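Local coordinates for protein anti-sigma-E factor RseA (Escherichia coli, PDB 1OR7) that holds the extracytoplasmic-function sigma factor sigma-E inactive through its N-terminal cytoplasmic domain until regulated intramembrane proteolysis releases it, at residues B[37-40]-B[41-45]. Numbering follows the deposited sequence.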
loop_
_atom_site.group_PDB
_atom_site.type_symbol
_atom_site.label_atom_id
_atom_site.label_comp_id
_atom_site.label_asym_id
_atom_site.label_seq_id
_atom_site.Cartn_x
_atom_site.Cartn_y
_atom_site.Cartn_z
ATOM N N HIS B 37 -5.492 -3.756 2.747
ATOM C CA HIS B 37 -4.458 -2.750 2.681
ATOM C C HIS B 37 -5.013 -1.463 2.000
ATOM O O HIS B 37 -4.693 -0.371 2.446
ATOM C CB HIS B 37 -3.177 -3.291 2.041
ATOM C CG HIS B 37 -2.353 -4.137 2.971
ATOM N ND1 HIS B 37 -2.512 -5.501 3.079
ATOM C CD2 HIS B 37 -1.350 -3.810 3.826
ATOM C CE1 HIS B 37 -1.659 -5.972 3.975
ATOM N NE2 HIS B 37 -0.939 -4.969 4.439
ATOM N N LEU B 38 -5.923 -1.583 1.031
ATOM C CA LEU B 38 -6.542 -0.386 0.432
ATOM C C LEU B 38 -7.329 0.370 1.519
ATOM O O LEU B 38 -7.195 1.595 1.674
ATOM C CB LEU B 38 -7.440 -0.744 -0.748
ATOM C CG LEU B 38 -8.189 0.412 -1.446
ATOM C CD1 LEU B 38 -7.230 1.447 -1.974
ATOM C CD2 LEU B 38 -9.019 -0.127 -2.566
ATOM N N ILE B 39 -8.104 -0.370 2.313
ATOM C CA ILE B 39 -8.839 0.222 3.435
ATOM C C ILE B 39 -7.898 0.913 4.401
ATOM O O ILE B 39 -8.175 2.039 4.807
ATOM C CB ILE B 39 -9.680 -0.841 4.147
ATOM C CG1 ILE B 39 -10.856 -1.215 3.254
ATOM C CG2 ILE B 39 -10.225 -0.342 5.473
ATOM C CD1 ILE B 39 -11.526 -2.511 3.626
ATOM N N ARG B 40 -6.795 0.260 4.777
ATOM C CA ARG B 40 -5.806 0.897 5.642
ATOM C C ARG B 40 -5.285 2.209 5.029
ATOM O O ARG B 40 -5.188 3.252 5.715
ATOM C CB ARG B 40 -4.633 -0.044 5.907
ATOM C CG ARG B 40 -3.371 0.606 6.449
ATOM C CD ARG B 40 -2.264 -0.389 6.817
ATOM N NE ARG B 40 -2.735 -1.224 7.899
ATOM C CZ ARG B 40 -2.157 -2.290 8.343
ATOM N NH1 ARG B 40 -1.011 -2.725 7.826
ATOM N NH2 ARG B 40 -2.710 -2.919 9.365
ATOM N N ASP B 41 -4.932 2.163 3.749
ATOM C CA ASP B 41 -4.351 3.336 3.128
ATOM C C ASP B 41 -5.369 4.482 3.125
ATOM O O ASP B 41 -5.023 5.627 3.426
ATOM C CB ASP B 41 -3.869 3.007 1.738
ATOM C CG ASP B 41 -2.677 2.047 1.728
ATOM O OD1 ASP B 41 -1.994 1.827 2.775
ATOM O OD2 ASP B 41 -2.360 1.469 0.666
ATOM N N SER B 42 -6.617 4.164 2.810
ATOM C CA SER B 42 -7.687 5.147 2.793
ATOM C C SER B 42 -7.855 5.763 4.156
ATOM O O SER B 42 -7.886 6.967 4.280
ATOM C CB SER B 42 -9.010 4.530 2.349
ATOM O OG SER B 42 -10.027 5.526 2.219
ATOM N N MET B 43 -7.941 4.937 5.185
ATOM C CA MET B 43 -8.154 5.450 6.512
ATOM C C MET B 43 -6.994 6.322 6.980
ATOM O O MET B 43 -7.191 7.326 7.648
ATOM C CB MET B 43 -8.334 4.290 7.491
ATOM C CG MET B 43 -9.621 3.528 7.334
ATOM S SD MET B 43 -9.713 2.111 8.703
ATOM C CE MET B 43 -10.005 3.179 10.320
ATOM N N ARG B 44 -5.777 5.935 6.641
ATOM C CA ARG B 44 -4.635 6.682 7.121
ATOM C C ARG B 44 -4.353 7.913 6.292
ATOM O O ARG B 44 -3.486 8.699 6.640
ATOM C CB ARG B 44 -3.386 5.789 7.191
ATOM C CG ARG B 44 -3.471 4.757 8.288
ATOM C CD ARG B 44 -2.254 3.853 8.387
ATOM N NE ARG B 44 -2.429 2.788 9.354
ATOM C CZ ARG B 44 -1.501 1.903 9.638
ATOM N NH1 ARG B 44 -0.342 1.980 9.024
ATOM N NH2 ARG B 44 -1.703 0.981 10.568
ATOM N N GLY B 45 -5.055 8.050 5.176
ATOM C CA GLY B 45 -4.826 9.145 4.261
ATOM C C GLY B 45 -3.546 8.957 3.476
ATOM O O GLY B 45 -2.966 9.950 3.042
#
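The guanidinium groups of Arg40 and Arg44, one helical turn apart, lie flat on each other with planes 11° apart and centres separated by 4.4 Å. Over one face of the Arg44 group sits Arg40 CD, 3.7 Å above its centre, while Arg44 NH2 covers a face of the Arg40 group, 3.6 Å from Arg40 NE. With CG anti to the backbone N (chi1 163°), Arg40 carries CD over the extended Arg44, and a bend at chi3 (-64°) turns its guanidinium alongside. The pair illustrates how such a stack is probably stabilised by acidic groups gathered round it: Arg40 NH2 forms a salt bridge with Asp11, NH1 a hydrogen bond to the Met10 carbonyl, and Arg40 NE and Arg44 NH2 both engage acidic groups on the chain of another protein. Shortening Arg44 to an alanine would probably deprive its acidic partnering there of that charge and uncover one face of the Arg40 guanidinium. In the backbone, Arg44 N donates to Arg40 O at 2.9 Å. Met43 SD lies 4.1 Å from Ile39 CG2. Gly45, with positive phi, ends the helix in a Schellman motif. The C-terminal part of helix 27-44 reaches the end of helix 3-10 through Arg40, while Leu38 touches Phe53, just after strand 50-52.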